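Local coordinates for protein AP endonuclease, family 2 (Brucella melitensis biovar Abortus, PDB 3NGF) that probably interconverts hydroxypyruvate and tartronate semialdehyde as a manganese-binding, TIM-barrel isomerase of the hyi family, at residues I162-Q165 with L166-V169; Q183-L186 with Y187-Q190; D193-L196 with T197-I200; Q211-V215 with P216-E220; L226-P229 with Y230-S233. All coordinates share one frame; numbering follows the deposited sequence.

How the interactions relate
All five contacts are local and come in series along one parallel eight-stranded TIM barrel. Interaction 1 opens helix 165-175, interaction 2 runs from strand 180-185 into helix 186-192, interaction 3 starts helix 196-202, interaction 4 leaves strand 207-212, and interaction 5 starts helix 228-237. Interactions 2 and 4, with centres about 10 Å apart, sit on neighbouring strands and share the manganese ion through Asp185 and Gln211. Interaction 3 lies about 12 Å from both 1 and 5, centre to centre, and touches each. Interactions 1 and 5, about 22 Å apart, do not touch. The helix starts of interactions 1, 3 and 5 each touch interaction 2, at Leu184, Ala189 and Gln190 respectively.

Interaction 1. Residues I162-Q165 with L166-V169; sequences IVHQ and LEAV
Ala168 N donates to His164 O at the first turn of helix 165-175, where His164 is the N-cap residue of a TIM-barrel helix. The bond measures 3.1 Å between Ala168 N and His164 O. The next rung runs from Val169 N to Gln165 O at 3.0 Å. At the start of the helix, Gln165 N is satisfied by Asp193 OD2, while Asp193 OD1 takes the bond from His164 ND1, so one carboxylate serves both the cap residue and the first amide. Glu167, extended with CG anti to the backbone N (chi1 178°), reaches back along the loop. Its OE1 stands at the edge of the imidazole, near the ring plane, 3.7 Å from His164 CB; carboxylate and ring planes differ by 20°. Ile162 slides past Glu167 in the opposite direction, with CD1 3.8 Å from Glu167 CG, and its CG1 packs on Ala168 CB at 3.9 Å. Val163 N is bridged to Glu167 OE1 by a water: Val163 N donates to it at 2.9 Å, and the same water donates to Glu167 OE1 at 2.7 Å.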
loop_
_atom_site.group_PDB
_atom_site.type_symbol
_atom_site.label_atom_id
_atom_site.label_comp_id
_atom_site.label_asym_id
_atom_site.label_seq_id
_atom_site.Cartn_x
_atom_site.Cartn_y
_atom_site.Cartn_z
ATOM N N ILE A 162 2.298 4.039 -13.307
ATOM C CA ILE A 162 3.473 3.235 -12.961
ATOM C C ILE A 162 3.066 1.782 -12.693
ATOM O O ILE A 162 2.212 1.494 -11.839
ATOM C CB ILE A 162 4.268 3.860 -11.759
ATOM C CG1 ILE A 162 5.489 3.013 -11.379
ATOM C CG2 ILE A 162 3.363 4.083 -10.561
ATOM C CD1 ILE A 162 6.497 2.893 -12.451
ATOM N N VAL A 163 3.623 0.878 -13.498
ATOM C CA VAL A 163 3.254 -0.549 -13.447
ATOM C C VAL A 163 4.472 -1.492 -13.458
ATOM O O VAL A 163 4.315 -2.720 -13.618
ATOM C CB VAL A 163 2.256 -0.899 -14.601
ATOM C CG1 VAL A 163 0.974 -0.085 -14.467
ATOM C CG2 VAL A 163 2.859 -0.659 -15.979
ATOM N N HIS A 164 5.690 -0.948 -13.312
ATOM C CA HIS A 164 6.906 -1.778 -13.255
ATOM C C HIS A 164 7.770 -1.415 -12.059
ATOM O O HIS A 164 7.973 -0.216 -11.754
ATOM C CB HIS A 164 7.711 -1.687 -14.553
ATOM C CG HIS A 164 7.022 -2.307 -15.724
ATOM N ND1 HIS A 164 6.978 -3.670 -15.912
ATOM C CD2 HIS A 164 6.356 -1.758 -16.764
ATOM C CE1 HIS A 164 6.294 -3.938 -17.011
ATOM N NE2 HIS A 164 5.906 -2.795 -17.548
ATOM N N GLN A 165 8.271 -2.443 -11.373
ATOM C CA GLN A 165 9.007 -2.236 -10.100
ATOM C C GLN A 165 10.329 -1.482 -10.211
ATOM O O GLN A 165 10.546 -0.519 -9.476
ATOM C CB GLN A 165 9.243 -3.574 -9.371
ATOM C CG GLN A 165 7.999 -4.351 -9.052
ATOM C CD GLN A 165 7.088 -3.644 -8.049
ATOM O OE1 GLN A 165 7.558 -2.917 -7.158
ATOM N NE2 GLN A 165 5.785 -3.886 -8.171
ATOM N N LEU A 166 11.240 -1.928 -11.074
ATOM C CA LEU A 166 12.542 -1.266 -11.158
ATOM C C LEU A 166 12.408 0.135 -11.778
ATOM O O LEU A 166 13.203 1.036 -11.478
ATOM C CB LEU A 166 13.553 -2.130 -11.924
ATOM C CG LEU A 166 13.941 -3.463 -11.276
ATOM C CD1 LEU A 166 14.992 -4.143 -12.145
ATOM C CD2 LEU A 166 14.474 -3.261 -9.880
ATOM N N GLU A 167 11.397 0.333 -12.617
ATOM C CA GLU A 167 11.114 1.665 -13.155
ATOM C C GLU A 167 10.743 2.592 -11.992
ATOM O O GLU A 167 11.156 3.760 -11.959
ATOM C CB GLU A 167 9.973 1.594 -14.150
ATOM C CG GLU A 167 9.569 2.926 -14.725
ATOM C CD GLU A 167 8.475 2.820 -15.777
ATOM O OE1 GLU A 167 7.913 1.712 -15.990
ATOM O OE2 GLU A 167 8.185 3.870 -16.401
ATOM N N ALA A 168 9.969 2.072 -11.040
ATOM C CA ALA A 168 9.573 2.863 -9.866
ATOM C C ALA A 168 10.790 3.177 -8.993
ATOM O O ALA A 168 10.918 4.295 -8.461
ATOM C CB ALA A 168 8.479 2.145 -9.033
ATOM N N VAL A 169 11.682 2.198 -8.816
ATOM C CA VAL A 169 12.939 2.429 -8.092
ATOM C C VAL A 169 13.732 3.575 -8.736
ATOM O O VAL A 169 14.264 4.452 -8.044
ATOM C CB VAL A 169 13.790 1.167 -8.016
ATOM C CG1 VAL A 169 15.182 1.484 -7.501
ATOM C CG2 VAL A 169 13.075 0.099 -7.139
HETATM O O HOH W 1 5.232 1.878 -15.713
#

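Interaction 2. Residues Q183-L186 with Y187-Q190; sequences QLDL and YHAQ. With MN (manganese (II) ion), chain C.
The backbone passes from strand 180-185 straight into helix 186-192, and the first turn closes with Ala189 N to Asp185 O at 2.9 Å and Gln190 N to Leu186 O at the same length. This is a strand-to-helix junction of the TIM barrel, with Asp185 as N-cap. Its CG is anti to the backbone N (chi1 -179°), which carries the carboxylate forward over the helix start and parts its two oxygens between different tasks. OD1 accepts two weak capping bonds, from Tyr187 N at 3.1 Å with a bent angle of 127°, and from His188 N at a longer distance. OD2 binds the manganese ion at 2.2 Å, in a site completed by Glu150, Gln211, Glu247 and two waters. The helix start and the metal would therefore both draw on the carboxylate's negative charge. Tyr187 runs alongside Asp185, pointing the same way, and its OH bonds to Asn156. The His188 ring instead slants across the carboxylate, the two planes 47° apart, with CD2 3.4 Å from Asp185 OD2. Its ND1 is engaged by Asn153. Apart from these polar groups, Leu184 CD1 packs on Ala189 CB at 4.0 Å. A water at the edge of the His188 ring and in its plane is hydrogen-bonded to His188 NE2 at 2.8 Å and is itself a manganese ligand.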
loop_
_atom_site.group_PDB
_atom_site.type_symbol
_atom_site.label_atom_id
_atom_site.label_comp_id
_atom_site.label_asym_id
_atom_site.label_seq_id
_atom_site.Cartn_x
_atom_site.Cartn_y
_atom_site.Cartn_z
ATOM N N GLN A 183 6.277 0.710 -2.688
ATOM C CA GLN A 183 5.355 -0.239 -2.090
ATOM C C GLN A 183 5.308 -1.452 -3.034
ATOM O O GLN A 183 4.811 -1.353 -4.154
ATOM C CB GLN A 183 3.984 0.410 -1.954
ATOM C CG GLN A 183 2.883 -0.467 -1.344
ATOM C CD GLN A 183 1.645 0.322 -1.027
ATOM O OE1 GLN A 183 1.716 1.486 -0.655
ATOM N NE2 GLN A 183 0.486 -0.315 -1.144
ATOM N N LEU A 184 5.872 -2.566 -2.584
ATOM C CA LEU A 184 6.030 -3.785 -3.397
ATOM C C LEU A 184 4.860 -4.748 -3.140
ATOM O O LEU A 184 4.867 -5.508 -2.155
ATOM C CB LEU A 184 7.365 -4.440 -3.027
ATOM C CG LEU A 184 7.741 -5.781 -3.659
ATOM C CD1 LEU A 184 7.637 -5.710 -5.180
ATOM C CD2 LEU A 184 9.141 -6.261 -3.196
ATOM N N ASP A 185 3.842 -4.669 -3.987
ATOM C CA ASP A 185 2.703 -5.594 -3.963
ATOM C C ASP A 185 3.068 -6.755 -4.909
ATOM O O ASP A 185 3.238 -6.572 -6.149
ATOM C CB ASP A 185 1.438 -4.826 -4.365
ATOM C CG ASP A 185 0.169 -5.672 -4.358
ATOM O OD1 ASP A 185 0.257 -6.866 -4.639
ATOM O OD2 ASP A 185 -0.945 -5.138 -4.124
ATOM N N LEU A 186 3.261 -7.932 -4.319
ATOM C CA LEU A 186 3.842 -9.049 -5.074
ATOM C C LEU A 186 2.854 -9.599 -6.090
ATOM O O LEU A 186 3.229 -10.248 -7.091
ATOM C CB LEU A 186 4.352 -10.134 -4.116
ATOM C CG LEU A 186 5.578 -9.730 -3.310
ATOM C CD1 LEU A 186 5.862 -10.767 -2.233
ATOM C CD2 LEU A 186 6.809 -9.515 -4.228
ATOM N N TYR A 187 1.577 -9.356 -5.840
ATOM C CA TYR A 187 0.539 -9.680 -6.823
ATOM C C TYR A 187 0.801 -8.871 -8.127
ATOM O O TYR A 187 0.849 -9.436 -9.243
ATOM C CB TYR A 187 -0.853 -9.387 -6.208
ATOM C CG TYR A 187 -2.005 -9.417 -7.180
ATOM C CD1 TYR A 187 -2.625 -10.607 -7.525
ATOM C CD2 TYR A 187 -2.490 -8.245 -7.741
ATOM C CE1 TYR A 187 -3.684 -10.638 -8.447
ATOM C CE2 TYR A 187 -3.553 -8.258 -8.627
ATOM C CZ TYR A 187 -4.129 -9.445 -8.997
ATOM O OH TYR A 187 -5.182 -9.422 -9.890
ATOM N N HIS A 188 0.983 -7.566 -7.982
ATOM C CA HIS A 188 1.254 -6.731 -9.150
ATOM C C HIS A 188 2.624 -7.060 -9.777
ATOM O O HIS A 188 2.758 -7.064 -10.985
ATOM C CB HIS A 188 1.185 -5.249 -8.759
ATOM C CG HIS A 188 -0.175 -4.784 -8.326
ATOM N ND1 HIS A 188 -1.323 -5.038 -9.048
ATOM C CD2 HIS A 188 -0.549 -3.999 -7.291
ATOM C CE1 HIS A 188 -2.347 -4.448 -8.451
ATOM N NE2 HIS A 188 -1.905 -3.835 -7.368
ATOM N N ALA A 189 3.632 -7.322 -8.942
ATOM C CA ALA A 189 4.999 -7.590 -9.400
ATOM C C ALA A 189 5.026 -8.892 -10.193
ATOM O O ALA A 189 5.698 -8.982 -11.222
ATOM C CB ALA A 189 5.949 -7.688 -8.228
ATOM N N GLN A 190 4.277 -9.891 -9.732
ATOM C CA GLN A 190 4.230 -11.168 -10.471
ATOM C C GLN A 190 3.534 -11.074 -11.840
ATOM O O GLN A 190 3.935 -11.766 -12.795
ATOM C CB GLN A 190 3.590 -12.239 -9.579
ATOM C CG GLN A 190 3.377 -13.611 -10.211
ATOM C CD GLN A 190 4.637 -14.205 -10.818
ATOM O OE1 GLN A 190 5.766 -13.767 -10.538
ATOM N NE2 GLN A 190 4.450 -15.220 -11.666
HETATM MN MN MN C . -1.660 -3.129 -3.521
HETATM O O HOH W 2 -3.187 -2.788 -5.163
HETATM O O HOH W 3 -2.437 -0.938 -2.694
#

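Interaction 3. Residues D193-L196 with T197-I200; sequences DGDL and TRLI
Asp195 and Arg198 meet where the loop enters helix 196-202, yet the carboxylate meets the aliphatic root of the arginine, not its guanidinium. Asp195 OD2 is 3.8 Å from Arg198 CB, and the carboxylate plane is turned 62° from the guanidinium. The arginine chain bends at its second torsion (chi2 -68°) and carries its NH1 to a salt bridge with Glu201. A water joins the two residues instead: it donates to Asp195 OD1 at 2.7 Å and accepts from Arg198 N at 3.0 Å. Although Asp195 holds the N-cap position, its side chain makes no direct capping bond, and this water stands between carboxylate and helix amide.

Backbone bonds form the next layer. Leu199 N reaches Asp195 O at 2.9 Å, and Ile200 N reaches Leu196 O at 2.9 Å. Ile200 CG1 also presses on that oxygen, 3.1 Å from Leu196 O. On the buried side, Leu199 CD2 approaches Leu196 CD2 at 4.3 Å, and the same Leu199 CD2 comes within 4.0 Å of Gly194 O. Farther out, Leu196 packs on Ala189 and Leu231, and Leu199 on Gln165 and Leu166. Such a first helical turn, with its apolar residues turned to neighbouring helices, belongs to the outer helical layer of a TIM barrel.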
loop_
_atom_site.group_PDB
_atom_site.type_symbol
_atom_site.label_atom_id
_atom_site.label_comp_id
_atom_site.label_asym_id
_atom_site.label_seq_id
_atom_site.Cartn_x
_atom_site.Cartn_y
_atom_site.Cartn_z
ATOM N N ASP A 193 6.118 -8.223 -13.953
ATOM C CA ASP A 193 7.584 -8.336 -13.981
ATOM C C ASP A 193 8.121 -9.765 -13.833
ATOM O O ASP A 193 9.010 -10.187 -14.583
ATOM C CB ASP A 193 8.196 -7.441 -12.885
ATOM C CG ASP A 193 8.055 -5.952 -13.189
ATOM O OD1 ASP A 193 8.186 -5.584 -14.360
ATOM O OD2 ASP A 193 7.783 -5.138 -12.263
ATOM N N GLY A 194 7.610 -10.498 -12.853
ATOM C CA GLY A 194 8.120 -11.817 -12.521
ATOM C C GLY A 194 9.488 -11.798 -11.855
ATOM O O GLY A 194 9.908 -10.781 -11.304
ATOM N N ASP A 195 10.176 -12.942 -11.862
ATOM C CA ASP A 195 11.539 -13.076 -11.295
ATOM C C ASP A 195 11.618 -12.490 -9.885
ATOM O O ASP A 195 12.514 -11.696 -9.575
ATOM C CB ASP A 195 12.564 -12.360 -12.202
ATOM C CG ASP A 195 13.981 -12.854 -12.029
ATOM O OD1 ASP A 195 14.223 -13.991 -11.548
ATOM O OD2 ASP A 195 14.897 -12.105 -12.431
ATOM N N LEU A 196 10.707 -12.918 -9.024
ATOM C CA LEU A 196 10.467 -12.197 -7.771
ATOM C C LEU A 196 11.581 -12.309 -6.746
ATOM O O LEU A 196 11.860 -11.334 -6.050
ATOM C CB LEU A 196 9.146 -12.631 -7.144
ATOM C CG LEU A 196 7.875 -12.471 -7.974
ATOM C CD1 LEU A 196 6.669 -12.935 -7.150
ATOM C CD2 LEU A 196 7.646 -11.055 -8.507
ATOM N N THR A 197 12.235 -13.466 -6.643
ATOM C CA THR A 197 13.326 -13.629 -5.673
ATOM C C THR A 197 14.479 -12.688 -5.977
ATOM O O THR A 197 14.936 -11.913 -5.104
ATOM C CB THR A 197 13.822 -15.062 -5.606
ATOM O OG1 THR A 197 12.734 -15.901 -5.227
ATOM C CG2 THR A 197 14.964 -15.208 -4.578
ATOM N N ARG A 198 14.887 -12.695 -7.237
ATOM C CA ARG A 198 15.970 -11.826 -7.693
ATOM C C ARG A 198 15.555 -10.362 -7.736
ATOM O O ARG A 198 16.375 -9.470 -7.465
ATOM C CB ARG A 198 16.503 -12.335 -9.046
ATOM C CG ARG A 198 17.170 -13.699 -8.926
ATOM C CD ARG A 198 18.470 -13.661 -8.136
ATOM N NE ARG A 198 19.125 -14.967 -8.207
ATOM C CZ ARG A 198 19.168 -15.872 -7.238
ATOM N NH1 ARG A 198 18.658 -15.631 -6.034
ATOM N NH2 ARG A 198 19.763 -17.036 -7.476
ATOM N N LEU A 199 14.262 -10.105 -7.961
ATOM C CA LEU A 199 13.753 -8.744 -7.923
ATOM C C LEU A 199 13.832 -8.167 -6.494
ATOM O O LEU A 199 14.311 -7.042 -6.294
ATOM C CB LEU A 199 12.307 -8.714 -8.369
ATOM C CG LEU A 199 11.611 -7.375 -8.505
ATOM C CD1 LEU A 199 12.326 -6.488 -9.517
ATOM C CD2 LEU A 199 10.098 -7.568 -8.900
ATOM N N ILE A 200 13.347 -8.948 -5.523
ATOM C CA ILE A 200 13.395 -8.571 -4.099
ATOM C C ILE A 200 14.812 -8.278 -3.681
ATOM O O ILE A 200 15.071 -7.259 -3.008
ATOM C CB ILE A 200 12.775 -9.661 -3.168
ATOM C CG1 ILE A 200 11.259 -9.741 -3.410
ATOM C CG2 ILE A 200 13.093 -9.356 -1.698
ATOM C CD1 ILE A 200 10.541 -10.931 -2.726
HETATM O O HOH W 4 13.840 -14.885 -8.987
#

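Interaction 4. Residues Q211-V215 with P216-E220; sequences QIASV and PDRHE. With MN (manganese (II) ion), chain C.
Ser214 faces the returning chain at His219 and holds it by both backbone and side chain. With chi1 at 75°, its OG sits between the backbone N and the carbonyl carbon and accepts from His219 N at 2.8 Å, with an angle of 160° at the hydrogen. Ser214 N answers with an almost linear bond to His219 O, also 2.8 Å and 175°, so the two residues are paired in both directions. Ser214 O takes a third bond, from Arg218 N. The loop between them turns at the cis peptide before Pro216, and Val215 CG1 is pressed to 3.5 Å from Pro216 CA. Asp217 O stands 3.3 Å above the plane of the His219 ring, over its centre, while His219 ND1 bonds to Asn249 O.

Arg218 is extended from CG to NE, with CG 3.7 Å from Ala213 CB, and its guanidinium ends near the metal site. A manganese-bound water lies at the edge of the guanidinium, in its plane. Gln211, at the strand end, binds the manganese ion through OE1 at 2.3 Å, and NE2 of the same amide is held by Glu41. Ser214 OG also bonds to Glu223, so this hydroxyl is shared between two loop partners. Fixing the turn in this way would place the guanidinium near the metal ligands Asp185 and Glu247, where it probably helps to position or polarise the manganese-bound water at its edge.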
loop_
_atom_site.group_PDB
_atom_site.type_symbol
_atom_site.label_atom_id
_atom_site.label_comp_id
_atom_site.label_asym_id
_atom_site.label_seq_id
_atom_site.Cartn_x
_atom_site.Cartn_y
_atom_site.Cartn_z
ATOM N N GLN A 211 2.872 -6.121 -0.026
ATOM C CA GLN A 211 1.521 -6.656 -0.024
ATOM C C GLN A 211 1.499 -7.982 -0.769
ATOM O O GLN A 211 2.370 -8.243 -1.615
ATOM C CB GLN A 211 0.540 -5.682 -0.659
ATOM C CG GLN A 211 0.262 -4.449 0.218
ATOM C CD GLN A 211 -0.534 -3.419 -0.517
ATOM O OE1 GLN A 211 -0.285 -3.158 -1.685
ATOM N NE2 GLN A 211 -1.529 -2.849 0.148
ATOM N N ILE A 212 0.527 -8.819 -0.408
ATOM C CA ILE A 212 0.354 -10.160 -0.974
ATOM C C ILE A 212 -1.103 -10.514 -1.298
ATOM O O ILE A 212 -2.056 -10.038 -0.662
ATOM C CB ILE A 212 0.954 -11.272 -0.058
ATOM C CG1 ILE A 212 0.179 -11.406 1.261
ATOM C CG2 ILE A 212 2.460 -11.022 0.177
ATOM C CD1 ILE A 212 0.619 -12.606 2.143
ATOM N N ALA A 213 -1.259 -11.369 -2.315
ATOM C CA ALA A 213 -2.532 -11.935 -2.709
ATOM C C ALA A 213 -2.210 -13.034 -3.719
ATOM O O ALA A 213 -1.176 -12.964 -4.422
ATOM C CB ALA A 213 -3.482 -10.861 -3.345
ATOM N N SER A 214 -3.052 -14.056 -3.797
ATOM C CA SER A 214 -2.822 -15.118 -4.787
ATOM C C SER A 214 -2.819 -14.574 -6.217
ATOM O O SER A 214 -3.526 -13.607 -6.530
ATOM C CB SER A 214 -3.846 -16.261 -4.649
ATOM O OG SER A 214 -5.118 -15.914 -5.140
ATOM N N VAL A 215 -2.025 -15.215 -7.066
ATOM C CA VAL A 215 -1.989 -14.912 -8.493
ATOM C C VAL A 215 -2.465 -16.182 -9.228
ATOM O O VAL A 215 -1.948 -17.254 -8.968
ATOM C CB VAL A 215 -0.562 -14.499 -8.943
ATOM C CG1 VAL A 215 -0.526 -14.272 -10.463
ATOM C CG2 VAL A 215 -0.082 -13.254 -8.186
ATOM N N PRO A 216 -3.419 -16.058 -10.161
ATOM C CA PRO A 216 -3.970 -14.809 -10.664
ATOM C C PRO A 216 -5.264 -14.290 -10.005
ATOM O O PRO A 216 -5.730 -13.194 -10.362
ATOM C CB PRO A 216 -4.249 -15.152 -12.124
ATOM C CG PRO A 216 -4.717 -16.588 -12.057
ATOM C CD PRO A 216 -3.840 -17.209 -10.999
ATOM N N ASP A 217 -5.868 -15.038 -9.090
ATOM C CA ASP A 217 -7.247 -14.707 -8.690
ATOM C C ASP A 217 -7.431 -13.784 -7.474
ATOM O O ASP A 217 -8.558 -13.466 -7.122
ATOM C CB ASP A 217 -8.074 -15.961 -8.533
ATOM C CG ASP A 217 -8.289 -16.661 -9.858
ATOM O OD1 ASP A 217 -8.579 -15.963 -10.861
ATOM O OD2 ASP A 217 -8.153 -17.882 -9.887
ATOM N N ARG A 218 -6.322 -13.376 -6.883
ATOM C CA ARG A 218 -6.273 -12.324 -5.846
ATOM C C ARG A 218 -7.025 -12.722 -4.581
ATOM O O ARG A 218 -7.736 -11.923 -3.986
ATOM C CB ARG A 218 -6.732 -10.981 -6.420
ATOM C CG ARG A 218 -6.077 -9.775 -5.752
ATOM C CD ARG A 218 -6.441 -8.466 -6.432
ATOM N NE ARG A 218 -5.637 -7.372 -5.882
ATOM C CZ ARG A 218 -5.627 -6.123 -6.355
ATOM N NH1 ARG A 218 -6.414 -5.763 -7.362
ATOM N NH2 ARG A 218 -4.847 -5.223 -5.786
ATOM N N HIS A 219 -6.816 -13.967 -4.162
ATOM C CA HIS A 219 -7.412 -14.507 -2.940
ATOM C C HIS A 219 -6.313 -14.810 -1.899
ATOM O O HIS A 219 -5.186 -14.312 -2.004
ATOM C CB HIS A 219 -8.256 -15.773 -3.230
ATOM C CG HIS A 219 -9.339 -15.603 -4.254
ATOM N ND1 HIS A 219 -10.270 -14.587 -4.206
ATOM C CD2 HIS A 219 -9.681 -16.371 -5.318
ATOM C CE1 HIS A 219 -11.108 -14.710 -5.224
ATOM N NE2 HIS A 219 -10.778 -15.791 -5.910
ATOM N N GLU A 220 -6.641 -15.608 -0.882
ATOM C CA GLU A 220 -5.679 -16.002 0.145
ATOM C C GLU A 220 -4.341 -16.453 -0.439
ATOM O O GLU A 220 -4.325 -17.163 -1.462
ATOM C CB GLU A 220 -6.257 -17.133 0.993
ATOM C CG GLU A 220 -7.319 -16.678 1.992
ATOM C CD GLU A 220 -8.744 -16.519 1.428
ATOM O OE1 GLU A 220 -8.981 -16.691 0.215
ATOM O OE2 GLU A 220 -9.651 -16.248 2.243
HETATM MN MN MN C . -1.660 -3.129 -3.521
HETATM O O HOH W 3 -2.437 -0.938 -2.694
HETATM O O HOH W 2 -3.187 -2.788 -5.163
#

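Interaction 5. Residues L226-P229 with Y230-S233; sequences LNYP and YLFS
Phe232 sets its CG anti to its own carbonyl carbon (chi1 -58°) and Tyr228 has a displaced chi1 of -88°, which brings the phenylalanine ring back along the first turn of helix 228-237, the helix of a beta-alpha-beta unit in the TIM barrel. The Phe232 ring lies across Tyr228, with CZ 3.9 Å from Tyr228 CB. One ring face is overlain by Tyr228 O, 3.2 Å above the plane and offset toward the rim. That oxygen also accepts from Phe232 N at 2.9 Å, so one carbonyl serves the amide and touches the ring of the same residue. Leu231 flanks the tyrosine from another direction: its CD1 is 4.0 Å from Tyr228 CD1 and 4.1 Å from Leu226 CD1, joining the loop before the helix to its buried side. Tyr228 OH hydrogen-bonds to Ala213 O, and Phe232 meets Phe12 edge-to-face, tying the helix to the segment after strand 207-212 and to strand 11-15. At the N-cap, Asn227 O accepts from Leu231 N, with a weaker, bent bond from Tyr230 N. The asparagine side chain crosses Tyr230 at about a right angle, with Asn227 ND2 3.6 Å from Tyr230 CB.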
loop_
_atom_site.group_PDB
_atom_site.type_symbol
_atom_site.label_atom_id
_atom_site.label_comp_id
_atom_site.label_asym_id
_atom_site.label_seq_id
_atom_site.Cartn_x
_atom_site.Cartn_y
_atom_site.Cartn_z
ATOM N N LEU A 226 2.181 -18.661 -7.098
ATOM C CA LEU A 226 3.291 -18.319 -6.223
ATOM C C LEU A 226 3.303 -19.188 -4.970
ATOM O O LEU A 226 2.265 -19.504 -4.417
ATOM C CB LEU A 226 3.256 -16.848 -5.814
ATOM C CG LEU A 226 3.351 -15.769 -6.899
ATOM C CD1 LEU A 226 3.303 -14.362 -6.259
ATOM C CD2 LEU A 226 4.592 -15.929 -7.785
ATOM N N ASN A 227 4.504 -19.563 -4.543
ATOM C CA ASN A 227 4.732 -20.226 -3.273
ATOM C C ASN A 227 5.065 -19.172 -2.208
ATOM O O ASN A 227 6.225 -18.807 -2.010
ATOM C CB ASN A 227 5.871 -21.233 -3.453
ATOM C CG ASN A 227 6.221 -21.973 -2.179
ATOM O OD1 ASN A 227 5.544 -21.859 -1.169
ATOM N ND2 ASN A 227 7.305 -22.715 -2.225
ATOM N N TYR A 228 4.032 -18.660 -1.537
ATOM C CA TYR A 228 4.209 -17.553 -0.620
ATOM C C TYR A 228 5.093 -17.864 0.594
ATOM O O TYR A 228 5.829 -17.010 0.991
ATOM C CB TYR A 228 2.872 -16.902 -0.209
ATOM C CG TYR A 228 2.445 -15.801 -1.159
ATOM C CD1 TYR A 228 3.124 -14.595 -1.191
ATOM C CD2 TYR A 228 1.416 -15.996 -2.071
ATOM C CE1 TYR A 228 2.793 -13.606 -2.059
ATOM C CE2 TYR A 228 1.053 -14.990 -2.944
ATOM C CZ TYR A 228 1.743 -13.791 -2.932
ATOM O OH TYR A 228 1.417 -12.760 -3.778
ATOM N N PRO A 229 5.050 -19.093 1.161
ATOM C CA PRO A 229 5.993 -19.377 2.252
ATOM C C PRO A 229 7.468 -19.200 1.866
ATOM O O PRO A 229 8.279 -18.724 2.674
ATOM C CB PRO A 229 5.666 -20.823 2.634
ATOM C CG PRO A 229 4.203 -20.973 2.283
ATOM C CD PRO A 229 3.957 -20.076 1.102
ATOM N N TYR A 230 7.817 -19.558 0.635
ATOM C CA TYR A 230 9.173 -19.345 0.160
ATOM C C TYR A 230 9.484 -17.867 0.101
ATOM O O TYR A 230 10.573 -17.434 0.520
ATOM C CB TYR A 230 9.386 -19.939 -1.231
ATOM C CG TYR A 230 10.763 -19.627 -1.778
ATOM C CD1 TYR A 230 11.867 -20.302 -1.312
ATOM C CD2 TYR A 230 10.957 -18.635 -2.745
ATOM C CE1 TYR A 230 13.112 -20.036 -1.802
ATOM C CE2 TYR A 230 12.223 -18.354 -3.235
ATOM C CZ TYR A 230 13.288 -19.045 -2.763
ATOM O OH TYR A 230 14.571 -18.817 -3.241
ATOM N N LEU A 231 8.531 -17.096 -0.424
ATOM C CA LEU A 231 8.728 -15.657 -0.592
ATOM C C LEU A 231 8.850 -14.986 0.791
ATOM O O LEU A 231 9.640 -14.066 0.957
ATOM C CB LEU A 231 7.584 -15.059 -1.422
ATOM C CG LEU A 231 7.609 -15.406 -2.922
ATOM C CD1 LEU A 231 6.293 -14.967 -3.584
ATOM C CD2 LEU A 231 8.797 -14.769 -3.637
ATOM N N PHE A 232 8.087 -15.451 1.783
ATOM C CA PHE A 232 8.276 -14.954 3.166
ATOM C C PHE A 232 9.705 -15.188 3.640
ATOM O O PHE A 232 10.282 -14.338 4.326
ATOM C CB PHE A 232 7.313 -15.602 4.174
ATOM C CG PHE A 232 5.852 -15.431 3.855
ATOM C CD1 PHE A 232 5.384 -14.391 3.058
ATOM C CD2 PHE A 232 4.931 -16.326 4.376
ATOM C CE1 PHE A 232 4.050 -14.279 2.773
ATOM C CE2 PHE A 232 3.587 -16.211 4.092
ATOM C CZ PHE A 232 3.146 -15.184 3.297
ATOM N N SER A 233 10.296 -16.316 3.247
ATOM C CA SER A 233 11.648 -16.660 3.689
ATOM C C SER A 233 12.662 -15.754 2.988
ATOM O O SER A 233 13.680 -15.385 3.592
ATOM C CB SER A 233 11.970 -18.156 3.483
ATOM O OG SER A 233 12.244 -18.453 2.124
#